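Long-range contacts in dinoflagellate luciferase (PDB 1VPR), which catalyses, here through the third of its three homologous luciferase domains, the oxidation of dinoflagellate luciferin by molecular oxygen with emission of blue light: residues G26-N31 with K45-G50; G163-V168 with Y303-N308; R271-E276 with T292-K297; P316-D321 with D345-K350. One frame throughout, in Å; residues are numbered along the deposited sequence.

Contact 1: G26-N31 with K45-G50; sequences GDNFKN and KPMEVG
Gly26 and Gly50 mark the closest backbone approach, their CA atoms 4.6 Å apart, and both have positive phi (43° and 38°), a region that favours glycine. Gly26 lies in the loop leading to strand 29-30, and Gly50 in the short connection between the antiparallel strands 47-49 and 52-54. Strand 29-30 pairs with 33-34 and strand 47-49 with 52-54, so the two segments are not neighbours in one sheet; the chain just ahead of strand 29-30 meets strand 47-49 and the turn after it.

The side-chain contact rests on Asn28 and Val49, which cross obliquely. With CG anti to its own carbonyl carbon (chi1 -78°), the Asn28 amide extends toward strand 47-49, and ND2 meets the valine methyls, 3.5 Å from Val49 CG1 and 3.7 Å from Val49 CG2. At the margin, ND2 comes within 4.3 Å of CE of Met47, a selenomethionine. The polar demand of ND2 is met by the hydroxyl of Tyr60, on helix 57-65. The Tyr60 side chain also touches Met47 and Val49.

With only 142 Å² buried and no polar bond between the segments, their direct attraction is van der Waals; the shared helix residue Tyr60 links them within the helical bundle region.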
loop_
_atom_site.group_PDB
_atom_site.type_symbol
_atom_site.label_atom_id
_atom_site.label_comp_id
_atom_site.label_asym_id
_atom_site.label_seq_id
_atom_site.Cartn_x
_atom_site.Cartn_y
_atom_site.Cartn_z
ATOM N N GLY A 26 -7.815 15.745 16.105
ATOM C CA GLY A 26 -7.028 15.731 17.324
ATOM C C GLY A 26 -5.613 15.237 17.090
ATOM O O GLY A 26 -4.964 15.638 16.127
ATOM N N ASP A 27 -5.144 14.334 17.948
ATOM C CA ASP A 27 -3.788 13.821 17.828
ATOM C C ASP A 27 -3.640 12.536 17.000
ATOM O O ASP A 27 -2.608 11.871 17.067
ATOM C CB ASP A 27 -3.202 13.601 19.228
ATOM C CG ASP A 27 -1.682 13.658 19.239
ATOM O OD1 ASP A 27 -1.119 14.763 19.034
ATOM O OD2 ASP A 27 -1.051 12.595 19.444
ATOM N N ASN A 28 -4.645 12.190 16.204
ATOM C CA ASN A 28 -4.553 10.970 15.406
ATOM C C ASN A 28 -3.452 11.006 14.345
ATOM O O ASN A 28 -2.910 9.959 13.976
ATOM C CB ASN A 28 -5.911 10.659 14.757
ATOM C CG ASN A 28 -6.891 10.043 15.740
ATOM O OD1 ASN A 28 -6.612 9.979 16.941
ATOM N ND2 ASN A 28 -8.038 9.580 15.239
ATOM N N PHE A 29 -3.114 12.205 13.876
ATOM C CA PHE A 29 -2.080 12.390 12.848
ATOM C C PHE A 29 -0.875 13.140 13.406
ATOM O O PHE A 29 -1.016 14.265 13.905
ATOM C CB PHE A 29 -2.651 13.183 11.658
ATOM C CG PHE A 29 -3.710 12.445 10.884
ATOM C CD1 PHE A 29 -3.405 11.835 9.667
ATOM C CD2 PHE A 29 -5.004 12.329 11.383
ATOM C CE1 PHE A 29 -4.372 11.123 8.965
ATOM C CE2 PHE A 29 -5.977 11.617 10.687
ATOM C CZ PHE A 29 -5.660 11.013 9.476
ATOM N N LYS A 30 0.308 12.536 13.318
ATOM C CA LYS A 30 1.512 13.190 13.832
ATOM C C LYS A 30 2.778 12.573 13.239
ATOM O O LYS A 30 2.823 11.374 12.977
ATOM C CB LYS A 30 1.563 13.085 15.365
ATOM C CG LYS A 30 2.013 11.727 15.887
ATOM C CD LYS A 30 1.141 10.627 15.312
ATOM C CE LYS A 30 1.760 9.258 15.485
ATOM N NZ LYS A 30 0.867 8.256 14.834
ATOM N N ASN A 31 3.800 13.404 13.040
ATOM C CA ASN A 31 5.081 12.968 12.477
ATOM C C ASN A 31 4.931 12.195 11.163
ATOM O O ASN A 31 5.728 11.304 10.851
ATOM C CB ASN A 31 5.843 12.136 13.510
ATOM C CG ASN A 31 6.331 12.981 14.679
ATOM O OD1 ASN A 31 6.905 12.469 15.643
ATOM N ND2 ASN A 31 6.109 14.291 14.591
ATOM N N LYS A 45 -17.810 -1.024 16.626
ATOM C CA LYS A 45 -18.198 -0.191 17.762
ATOM C C LYS A 45 -17.850 1.268 17.492
ATOM O O LYS A 45 -16.876 1.566 16.803
ATOM C CB LYS A 45 -17.501 -0.685 19.021
ATOM N N PRO A 46 -18.646 2.206 18.033
ATOM C CA PRO A 46 -18.382 3.635 17.817
ATOM C C PRO A 46 -17.074 4.134 18.406
ATOM O O PRO A 46 -16.432 3.444 19.202
ATOM C CB PRO A 46 -19.593 4.314 18.454
ATOM C CG PRO A 46 -19.973 3.369 19.536
ATOM C CD PRO A 46 -19.841 2.018 18.876
HETATM N N MSE A 47 -16.693 5.345 18.007
HETATM C CA MSE A 47 -15.463 5.972 18.475
HETATM C C MSE A 47 -15.587 7.486 18.356
HETATM O O MSE A 47 -16.443 7.991 17.638
HETATM C CB MSE A 47 -14.270 5.511 17.640
HETATM C CG MSE A 47 -14.130 6.233 16.305
HETATM SE SE MSE A 47 -12.537 5.653 15.400
HETATM C CE MSE A 47 -11.256 6.921 16.099
ATOM N N GLU A 48 -14.714 8.207 19.041
ATOM C CA GLU A 48 -14.763 9.656 18.993
ATOM C C GLU A 48 -13.378 10.239 18.755
ATOM O O GLU A 48 -12.406 9.832 19.394
ATOM C CB GLU A 48 -15.344 10.197 20.297
ATOM C CG GLU A 48 -15.412 11.704 20.364
ATOM C CD GLU A 48 -16.175 12.192 21.579
ATOM O OE1 GLU A 48 -16.148 13.417 21.838
ATOM O OE2 GLU A 48 -16.805 11.358 22.268
ATOM N N VAL A 49 -13.305 11.193 17.827
ATOM C CA VAL A 49 -12.049 11.851 17.471
ATOM C C VAL A 49 -12.188 13.356 17.634
ATOM O O VAL A 49 -13.040 13.978 16.992
ATOM C CB VAL A 49 -11.656 11.595 15.989
ATOM C CG1 VAL A 49 -10.274 12.180 15.715
ATOM C CG2 VAL A 49 -11.691 10.111 15.673
ATOM N N GLY A 50 -11.346 13.928 18.490
ATOM C CA GLY A 50 -11.364 15.357 18.719
ATOM C C GLY A 50 -12.751 15.970 18.734
ATOM O O GLY A 50 -13.020 16.935 18.002
#

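Contact 2: G163-V168 with Y303-N308; sequences GRWITV and YVKVSN
Tyr303 and Trp165 have the most surface buried in this antiparallel pairing of strands 163-169 and 297-307, the first and last in chain order of the ten strands of the sheet. Pairing of first and last strands is how an up-and-down barrel of the calycin type, to which the catalytic domain belongs, closes on itself. The strand directions differ by 144°. Ile166 and Val304 form a hydrogen-bonded pair, with Ile166 N to Val304 O 2.9 Å, whereas Thr167 with Tyr303 and Trp165 with Lys305 are non-hydrogen-bonded pairs.

The Tyr303 and Thr167 side chains run side by side, pointing the same way, with Thr167 OG1 3.3 Å from Tyr303 CE2; that OG1 is bonded to Gly204 O, and the phenol OH to Gln290. Tyr303 CB also meets Trp165 CB at 3.9 Å. The Trp165 indole, its NE1 bonded to Leu161 O, is covered on one face by Lys305. CG of Lys305 stands 3.6 Å from the centroid of the six-membered ring, 4° off the normal, a CH-pi contact. Lys305 CG is anti to the backbone N (chi1 -154°) and the chain beyond is extended, running across the indole before NZ reaches Asn308 OD1 at 3.0 Å and the carbonyl of His162.

Further along, two residues, Val306 and Ser307, stand opposite the single residue Arg164, which makes a classic beta bulge: Arg164 O accepts Val306 N at 3.0 Å and, weakly, Ser307 N at 3.4 Å. On the face bearing Ile166, the Arg164 guanidinium, anchored by the carbonyls of Tyr76 and Gly77, has Val306 CG2 over one face, 3.5 Å from CZ.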
loop_
_atom_site.group_PDB
_atom_site.type_symbol
_atom_site.label_atom_id
_atom_site.label_comp_id
_atom_site.label_asym_id
_atom_site.label_seq_id
_atom_site.Cartn_x
_atom_site.Cartn_y
_atom_site.Cartn_z
ATOM N N GLY A 163 3.103 10.441 -11.306
ATOM C CA GLY A 163 1.848 11.151 -11.505
ATOM C C GLY A 163 0.834 10.835 -10.426
ATOM O O GLY A 163 1.170 10.248 -9.385
ATOM N N ARG A 164 -0.406 11.241 -10.671
ATOM C CA ARG A 164 -1.499 10.993 -9.751
ATOM C C ARG A 164 -2.466 10.019 -10.417
ATOM O O ARG A 164 -2.865 10.194 -11.593
ATOM C CB ARG A 164 -2.200 12.310 -9.363
ATOM C CG ARG A 164 -3.259 12.116 -8.284
ATOM C CD ARG A 164 -3.618 13.454 -7.647
ATOM N NE ARG A 164 -4.183 14.357 -8.647
ATOM C CZ ARG A 164 -5.468 14.364 -9.006
ATOM N NH1 ARG A 164 -6.337 13.532 -8.443
ATOM N NH2 ARG A 164 -5.872 15.175 -9.967
ATOM N N TRP A 165 -2.807 8.971 -9.668
ATOM C CA TRP A 165 -3.672 7.887 -10.143
ATOM C C TRP A 165 -4.913 7.830 -9.295
ATOM O O TRP A 165 -4.826 7.926 -8.077
ATOM C CB TRP A 165 -2.931 6.552 -10.018
ATOM C CG TRP A 165 -1.629 6.530 -10.770
ATOM C CD1 TRP A 165 -0.431 7.074 -10.370
ATOM C CD2 TRP A 165 -1.406 5.977 -12.065
ATOM N NE1 TRP A 165 0.526 6.883 -11.351
ATOM C CE2 TRP A 165 -0.050 6.215 -12.399
ATOM C CE3 TRP A 165 -2.219 5.297 -12.983
ATOM C CZ2 TRP A 165 0.510 5.802 -13.620
ATOM C CZ3 TRP A 165 -1.653 4.880 -14.206
ATOM C CH2 TRP A 165 -0.307 5.137 -14.507
ATOM N N ILE A 166 -6.066 7.678 -9.926
ATOM C CA ILE A 166 -7.318 7.620 -9.186
ATOM C C ILE A 166 -7.955 6.236 -9.311
ATOM O O ILE A 166 -8.165 5.716 -10.410
ATOM C CB ILE A 166 -8.312 8.699 -9.702
ATOM C CG1 ILE A 166 -7.818 10.092 -9.318
ATOM C CG2 ILE A 166 -9.717 8.442 -9.155
ATOM C CD1 ILE A 166 -7.648 10.298 -7.803
ATOM N N THR A 167 -8.270 5.647 -8.166
ATOM C CA THR A 167 -8.885 4.329 -8.111
ATOM C C THR A 167 -10.256 4.292 -8.772
ATOM O O THR A 167 -11.152 5.100 -8.432
ATOM C CB THR A 167 -9.051 3.886 -6.661
ATOM O OG1 THR A 167 -7.784 3.976 -5.996
ATOM C CG2 THR A 167 -9.591 2.458 -6.600
ATOM N N VAL A 168 -10.441 3.338 -9.686
ATOM C CA VAL A 168 -11.720 3.216 -10.362
ATOM C C VAL A 168 -12.351 1.847 -10.126
ATOM O O VAL A 168 -13.487 1.589 -10.518
ATOM C CB VAL A 168 -11.610 3.548 -11.897
ATOM C CG1 VAL A 168 -11.331 5.041 -12.074
ATOM C CG2 VAL A 168 -10.496 2.710 -12.573
ATOM N N TYR A 303 -6.711 1.681 -11.419
ATOM C CA TYR A 303 -6.570 3.138 -11.293
ATOM C C TYR A 303 -6.453 3.721 -12.686
ATOM O O TYR A 303 -5.926 3.067 -13.607
ATOM C CB TYR A 303 -5.269 3.531 -10.571
ATOM C CG TYR A 303 -4.953 2.794 -9.280
ATOM C CD1 TYR A 303 -4.314 1.549 -9.293
ATOM C CD2 TYR A 303 -5.208 3.383 -8.056
ATOM C CE1 TYR A 303 -3.927 0.920 -8.096
ATOM C CE2 TYR A 303 -4.820 2.767 -6.852
ATOM C CZ TYR A 303 -4.177 1.541 -6.884
ATOM O OH TYR A 303 -3.750 0.973 -5.696
ATOM N N VAL A 304 -6.918 4.950 -12.850
ATOM C CA VAL A 304 -6.781 5.621 -14.136
ATOM C C VAL A 304 -5.857 6.826 -13.887
ATOM O O VAL A 304 -5.950 7.495 -12.852
ATOM C CB VAL A 304 -8.153 6.068 -14.719
ATOM C CG1 VAL A 304 -8.857 7.070 -13.772
ATOM C CG2 VAL A 304 -7.935 6.701 -16.088
ATOM N N LYS A 305 -4.937 7.090 -14.810
ATOM C CA LYS A 305 -4.002 8.194 -14.626
ATOM C C LYS A 305 -4.656 9.549 -14.939
ATOM O O LYS A 305 -5.080 9.804 -16.073
ATOM C CB LYS A 305 -2.768 7.987 -15.503
ATOM C CG LYS A 305 -1.551 8.679 -14.925
ATOM C CD LYS A 305 -0.359 8.632 -15.841
ATOM C CE LYS A 305 0.843 9.167 -15.102
ATOM N NZ LYS A 305 2.080 9.075 -15.946
ATOM N N VAL A 306 -4.754 10.416 -13.934
ATOM C CA VAL A 306 -5.392 11.714 -14.149
ATOM C C VAL A 306 -4.369 12.835 -14.362
ATOM O O VAL A 306 -4.710 13.915 -14.866
ATOM C CB VAL A 306 -6.378 12.052 -12.982
ATOM C CG1 VAL A 306 -7.513 10.986 -12.923
ATOM C CG2 VAL A 306 -5.640 12.100 -11.637
ATOM N N SER A 307 -3.105 12.580 -14.032
ATOM C CA SER A 307 -2.073 13.606 -14.218
ATOM C C SER A 307 -0.663 13.053 -14.192
ATOM O O SER A 307 -0.400 12.115 -13.467
ATOM C CB SER A 307 -2.160 14.643 -13.098
ATOM O OG SER A 307 -1.215 15.674 -13.341
ATOM N N ASN A 308 0.248 13.648 -14.966
ATOM C CA ASN A 308 1.646 13.234 -14.944
ATOM C C ASN A 308 2.352 13.849 -13.718
ATOM O O ASN A 308 3.485 13.503 -13.410
ATOM C CB ASN A 308 2.381 13.713 -16.196
ATOM C CG ASN A 308 2.077 12.872 -17.410
ATOM O OD1 ASN A 308 1.744 11.688 -17.289
ATOM N ND2 ASN A 308 2.207 13.469 -18.597
#

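Contact 3: R271-E276 with T292-K297; sequences RCFRIE and TEVGGK
Arg274 and Glu293 are joined by both backbone and side chain. They form an antiparallel hydrogen-bonded pair, Arg274 N to Glu293 O at 3.0 Å and Glu293 N to Arg274 O at 2.8 Å, in strands running at 152° to each other.

Charge adds a salt bridge. The Glu293 chain is bent at chi2 (-86°), which puts CD, and with it the carboxylate, beside Arg274. Arg274 NH2 reaches Glu293 OE2 at 3.2 Å from above the carboxylate plane, the two flat groups being turned 65° apart. The other oxygen, Glu293 OE1, receives Gly296 N at 2.8 Å from within the type I' turn of Val294 to Lys297. Water 1 accepts Arg274 NE at 2.8 Å and also lies close to the carbonyls of Cys272 and Glu293.

Apolar contact gathers at Phe273. Val294 CB sits over one ring face, 4.1 Å from the centroid, as a CH-pi contact, and Val294 CG1 touches Phe273 CE2 at 3.5 Å. Thr292 CG2 meets the ring edge, 3.9 Å from Phe273 CD2.

The two segments belong to the beta hairpin of strands 271-282 and 285-294; strand 259-266 flanks the first and strand 297-307 the second. Arg274 extends to the carbonyls of Phe111 and Asp113 and makes a cation-pi contact with Phe108, tying the sheet to helix 107-111.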
loop_
_atom_site.group_PDB
_atom_site.type_symbol
_atom_site.label_atom_id
_atom_site.label_comp_id
_atom_site.label_asym_id
_atom_site.label_seq_id
_atom_site.Cartn_x
_atom_site.Cartn_y
_atom_site.Cartn_z
ATOM N N ARG A 271 1.656 -14.805 6.393
ATOM C CA ARG A 271 1.361 -14.958 4.960
ATOM C C ARG A 271 2.173 -14.012 4.067
ATOM O O ARG A 271 2.422 -12.864 4.438
ATOM C CB ARG A 271 -0.132 -14.727 4.710
ATOM C CG ARG A 271 -1.040 -15.797 5.286
ATOM C CD ARG A 271 -2.490 -15.507 4.911
ATOM N NE ARG A 271 -2.953 -14.252 5.494
ATOM C CZ ARG A 271 -4.110 -13.673 5.172
ATOM N NH1 ARG A 271 -4.479 -12.526 5.741
ATOM N NH2 ARG A 271 -4.897 -14.244 4.267
ATOM N N CYS A 272 2.590 -14.503 2.901
ATOM C CA CYS A 272 3.357 -13.698 1.944
ATOM C C CYS A 272 2.418 -13.333 0.793
ATOM O O CYS A 272 2.068 -14.200 -0.012
ATOM C CB CYS A 272 4.544 -14.513 1.388
ATOM S SG CYS A 272 5.651 -13.610 0.232
ATOM N N PHE A 273 1.978 -12.073 0.735
ATOM C CA PHE A 273 1.101 -11.626 -0.351
ATOM C C PHE A 273 2.001 -11.303 -1.524
ATOM O O PHE A 273 3.010 -10.611 -1.379
ATOM C CB PHE A 273 0.319 -10.350 0.037
ATOM C CG PHE A 273 -0.793 -10.580 1.030
ATOM C CD1 PHE A 273 -0.512 -10.783 2.371
ATOM C CD2 PHE A 273 -2.125 -10.587 0.612
ATOM C CE1 PHE A 273 -1.526 -10.988 3.294
ATOM C CE2 PHE A 273 -3.158 -10.790 1.521
ATOM C CZ PHE A 273 -2.861 -10.992 2.874
ATOM N N ARG A 274 1.646 -11.778 -2.705
ATOM C CA ARG A 274 2.482 -11.500 -3.851
ATOM C C ARG A 274 1.708 -10.538 -4.715
ATOM O O ARG A 274 0.490 -10.611 -4.788
ATOM C CB ARG A 274 2.852 -12.807 -4.536
ATOM C CG ARG A 274 3.870 -13.600 -3.701
ATOM C CD ARG A 274 4.169 -14.974 -4.314
ATOM N NE ARG A 274 2.945 -15.759 -4.369
ATOM C CZ ARG A 274 2.825 -16.897 -5.036
ATOM N NH1 ARG A 274 3.874 -17.382 -5.697
ATOM N NH2 ARG A 274 1.651 -17.522 -5.071
ATOM N N ILE A 275 2.410 -9.638 -5.392
ATOM C CA ILE A 275 1.696 -8.581 -6.097
ATOM C C ILE A 275 2.404 -7.981 -7.290
ATOM O O ILE A 275 3.632 -8.062 -7.398
ATOM C CB ILE A 275 1.403 -7.464 -5.041
ATOM C CG1 ILE A 275 0.661 -6.267 -5.649
ATOM C CG2 ILE A 275 2.745 -6.973 -4.422
ATOM C CD1 ILE A 275 0.352 -5.213 -4.576
ATOM N N GLU A 276 1.623 -7.427 -8.217
ATOM C CA GLU A 276 2.194 -6.718 -9.355
ATOM C C GLU A 276 1.362 -5.476 -9.622
ATOM O O GLU A 276 0.166 -5.417 -9.255
ATOM C CB GLU A 276 2.222 -7.571 -10.644
ATOM C CG GLU A 276 0.867 -7.969 -11.234
ATOM C CD GLU A 276 0.980 -8.229 -12.723
ATOM O OE1 GLU A 276 1.689 -9.197 -13.090
ATOM O OE2 GLU A 276 0.392 -7.455 -13.532
ATOM N N THR A 292 -3.090 -8.510 -6.415
ATOM C CA THR A 292 -2.520 -9.076 -5.195
ATOM C C THR A 292 -3.067 -10.479 -4.948
ATOM O O THR A 292 -4.275 -10.698 -5.024
ATOM C CB THR A 292 -2.881 -8.227 -3.987
ATOM O OG1 THR A 292 -2.548 -6.860 -4.257
ATOM C CG2 THR A 292 -2.107 -8.688 -2.756
ATOM N N GLU A 293 -2.181 -11.414 -4.622
ATOM C CA GLU A 293 -2.604 -12.800 -4.410
ATOM C C GLU A 293 -2.074 -13.469 -3.158
ATOM O O GLU A 293 -0.925 -13.275 -2.761
ATOM C CB GLU A 293 -2.200 -13.661 -5.618
ATOM C CG GLU A 293 -2.797 -15.085 -5.646
ATOM C CD GLU A 293 -1.994 -16.134 -4.871
ATOM O OE1 GLU A 293 -2.466 -17.300 -4.813
ATOM O OE2 GLU A 293 -0.903 -15.813 -4.335
ATOM N N VAL A 294 -2.945 -14.257 -2.543
ATOM C CA VAL A 294 -2.600 -15.055 -1.380
ATOM C C VAL A 294 -3.586 -16.232 -1.313
ATOM O O VAL A 294 -4.803 -16.087 -1.550
ATOM C CB VAL A 294 -2.626 -14.228 -0.073
ATOM C CG1 VAL A 294 -4.051 -13.936 0.363
ATOM C CG2 VAL A 294 -1.823 -14.956 1.009
ATOM N N GLY A 295 -3.032 -17.408 -1.048
ATOM C CA GLY A 295 -3.829 -18.618 -0.946
ATOM C C GLY A 295 -4.783 -18.904 -2.087
ATOM O O GLY A 295 -5.880 -19.394 -1.830
ATOM N N GLY A 296 -4.388 -18.601 -3.324
ATOM C CA GLY A 296 -5.245 -18.871 -4.469
ATOM C C GLY A 296 -6.288 -17.807 -4.782
ATOM O O GLY A 296 -7.087 -17.933 -5.726
ATOM N N LYS A 297 -6.255 -16.742 -4.048
ATOM C CA LYS A 297 -7.236 -15.696 -4.278
ATOM C C LYS A 297 -6.577 -14.413 -4.756
ATOM O O LYS A 297 -5.753 -13.831 -4.045
ATOM C CB LYS A 297 -8.008 -15.427 -2.968
ATOM C CG LYS A 297 -9.004 -14.281 -3.083
ATOM C CD LYS A 297 -9.784 -14.035 -1.792
ATOM C CE LYS A 297 -10.952 -13.068 -1.980
ATOM N NZ LYS A 297 -11.720 -12.845 -0.749
HETATM O O HOH W 1 1.073 -15.250 -2.312
#

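Contact 4: P316-D321 with D345-K350; sequences PLQSRD and DLDYPK
Ser319 OG is gripped twice: it accepts Leu346 N at 2.9 Å (N-H...O angle 163°) and donates to Asp321 OD2 at 2.7 Å. Its first torsion, chi1 79°, sets OG between the backbone N and the carbonyl carbon, from where it serves both partners. Asp321 OD2 is met from above the carboxylate plane and is also bonded to His236. A weak bond of 3.5 Å from Ser319 N to Asp347 OD1 adds a second link between the segments.

Both segments are loop, apart from Asp321, where helix 321-324 begins. Segment 345-350 opens with a type I beta turn from Asp345 to Tyr348, while Arg320 holds the N-cap position of that helix. Asp345 OD2 accepts Tyr322 N at the helix start, so a carboxylate from the turn satisfies a first-turn N-H, where the helix end would probably favour its negative charge. Water 2 accepts Arg320 NE at 3.0 Å and donates to Asp345 OD1 at 2.7 Å, bridging charges too far apart for a direct salt bridge. Lys134 makes salt bridges to both Asp345 and Asp347, and Asp353 to Arg320.

Next to the polar network, Leu346 CD1 meets Leu317 CD2 at 3.8 Å, and Lys233 of strand 229-233 touches both leucines.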
loop_
_atom_site.group_PDB
_atom_site.type_symbol
_atom_site.label_atom_id
_atom_site.label_comp_id
_atom_site.label_asym_id
_atom_site.label_seq_id
_atom_site.Cartn_x
_atom_site.Cartn_y
_atom_site.Cartn_z
ATOM N N PRO A 316 13.612 11.406 1.469
ATOM C CA PRO A 316 14.866 10.640 1.427
ATOM C C PRO A 316 14.709 9.138 1.320
ATOM O O PRO A 316 13.735 8.554 1.812
ATOM C CB PRO A 316 15.560 11.047 2.715
ATOM C CG PRO A 316 15.115 12.493 2.872
ATOM C CD PRO A 316 13.639 12.393 2.567
ATOM N N LEU A 317 15.690 8.508 0.691
ATOM C CA LEU A 317 15.677 7.054 0.500
ATOM C C LEU A 317 15.997 6.291 1.786
ATOM O O LEU A 317 16.742 6.773 2.633
ATOM C CB LEU A 317 16.701 6.688 -0.567
ATOM C CG LEU A 317 16.918 5.214 -0.919
ATOM C CD1 LEU A 317 15.617 4.593 -1.450
ATOM C CD2 LEU A 317 18.049 5.141 -1.978
ATOM N N GLN A 318 15.440 5.086 1.907
ATOM C CA GLN A 318 15.670 4.231 3.068
ATOM C C GLN A 318 15.311 2.815 2.680
ATOM O O GLN A 318 14.754 2.566 1.596
ATOM C CB GLN A 318 14.756 4.645 4.238
ATOM C CG GLN A 318 13.264 4.562 3.942
ATOM C CD GLN A 318 12.704 3.154 4.008
ATOM O OE1 GLN A 318 12.982 2.415 4.945
ATOM N NE2 GLN A 318 11.872 2.786 3.024
ATOM N N SER A 319 15.629 1.891 3.576
ATOM C CA SER A 319 15.267 0.491 3.388
ATOM C C SER A 319 15.325 -0.142 4.760
ATOM O O SER A 319 15.804 0.467 5.726
ATOM C CB SER A 319 16.197 -0.233 2.396
ATOM O OG SER A 319 17.434 -0.627 2.967
ATOM N N ARG A 320 14.784 -1.350 4.852
ATOM C CA ARG A 320 14.736 -2.111 6.086
ATOM C C ARG A 320 15.295 -3.516 5.848
ATOM O O ARG A 320 14.864 -4.477 6.482
ATOM C CB ARG A 320 13.288 -2.200 6.572
ATOM C CG ARG A 320 12.681 -0.832 6.924
ATOM C CD ARG A 320 13.486 -0.152 8.027
ATOM N NE ARG A 320 13.679 -1.056 9.164
ATOM C CZ ARG A 320 12.763 -1.290 10.105
ATOM N NH1 ARG A 320 11.565 -0.681 10.068
ATOM N NH2 ARG A 320 13.050 -2.130 11.095
ATOM N N ASP A 321 16.257 -3.612 4.935
ATOM C CA ASP A 321 16.925 -4.874 4.586
ATOM C C ASP A 321 17.653 -5.523 5.775
ATOM O O ASP A 321 17.757 -6.746 5.851
ATOM C CB ASP A 321 17.923 -4.600 3.454
ATOM C CG ASP A 321 17.230 -4.091 2.193
ATOM O OD1 ASP A 321 16.335 -4.804 1.693
ATOM O OD2 ASP A 321 17.556 -2.981 1.707
ATOM N N ASP A 345 20.727 -1.369 5.576
ATOM C CA ASP A 345 19.752 -0.349 5.208
ATOM C C ASP A 345 20.396 0.768 4.381
ATOM O O ASP A 345 21.455 1.258 4.724
ATOM C CB ASP A 345 19.115 0.244 6.463
ATOM C CG ASP A 345 18.237 -0.739 7.205
ATOM O OD1 ASP A 345 17.770 -0.344 8.292
ATOM O OD2 ASP A 345 17.979 -1.878 6.730
ATOM N N LEU A 346 19.739 1.154 3.291
ATOM C CA LEU A 346 20.206 2.213 2.411
ATOM C C LEU A 346 20.404 3.522 3.164
ATOM O O LEU A 346 21.196 4.355 2.747
ATOM C CB LEU A 346 19.199 2.409 1.249
ATOM C CG LEU A 346 19.041 1.225 0.277
ATOM C CD1 LEU A 346 17.968 1.524 -0.783
ATOM C CD2 LEU A 346 20.391 0.966 -0.405
ATOM N N ASP A 347 19.721 3.698 4.289
ATOM C CA ASP A 347 19.864 4.941 5.053
ATOM C C ASP A 347 20.656 4.804 6.367
ATOM O O ASP A 347 20.651 5.708 7.211
ATOM C CB ASP A 347 18.478 5.569 5.312
ATOM C CG ASP A 347 17.544 4.657 6.072
ATOM O OD1 ASP A 347 17.643 3.417 5.929
ATOM O OD2 ASP A 347 16.678 5.178 6.806
ATOM N N TYR A 348 21.337 3.674 6.520
ATOM C CA TYR A 348 22.175 3.395 7.687
ATOM C C TYR A 348 23.104 4.608 7.855
ATOM O O TYR A 348 23.648 5.113 6.870
ATOM C CB TYR A 348 22.995 2.128 7.423
ATOM C CG TYR A 348 24.009 1.822 8.506
ATOM C CD1 TYR A 348 23.684 1.007 9.590
ATOM C CD2 TYR A 348 25.287 2.381 8.458
ATOM C CE1 TYR A 348 24.608 0.754 10.607
ATOM C CE2 TYR A 348 26.224 2.143 9.469
ATOM C CZ TYR A 348 25.878 1.333 10.533
ATOM O OH TYR A 348 26.811 1.114 11.509
ATOM N N PRO A 349 23.369 5.045 9.097
ATOM C CA PRO A 349 22.963 4.594 10.426
ATOM C C PRO A 349 21.684 5.158 11.050
ATOM O O PRO A 349 21.592 5.142 12.274
ATOM C CB PRO A 349 24.175 4.965 11.268
ATOM C CG PRO A 349 24.432 6.376 10.746
ATOM C CD PRO A 349 24.269 6.214 9.222
ATOM N N LYS A 350 20.717 5.649 10.267
ATOM C CA LYS A 350 19.481 6.168 10.885
ATOM C C LYS A 350 18.954 5.056 11.794
ATOM O O LYS A 350 19.014 3.866 11.441
ATOM C CB LYS A 350 18.438 6.544 9.818
HETATM O O HOH W 2 16.374 -2.425 9.304
#

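Contacts 2 and 3 are the buried pair. Both belong to the ten-stranded sheet of the catalytic domain, where strands 297-307 and 285-294 are adjacent, and their nearest atoms are about 8 Å apart. Backbone ladders underlie both, but contact 2 adds a bulge and an aliphatic chain over an indole, while contact 3 adds a salt bridge and a water. Contacts 1 and 4 are only partly buried and have no strand ladder. Contact 1, in the helical bundle region, is a small van der Waals meeting; contact 4 joins two loops through side-chain polar groups. The centres of contacts 1 and 3 lie about 31 Å apart, on opposite sides of the chain's centre.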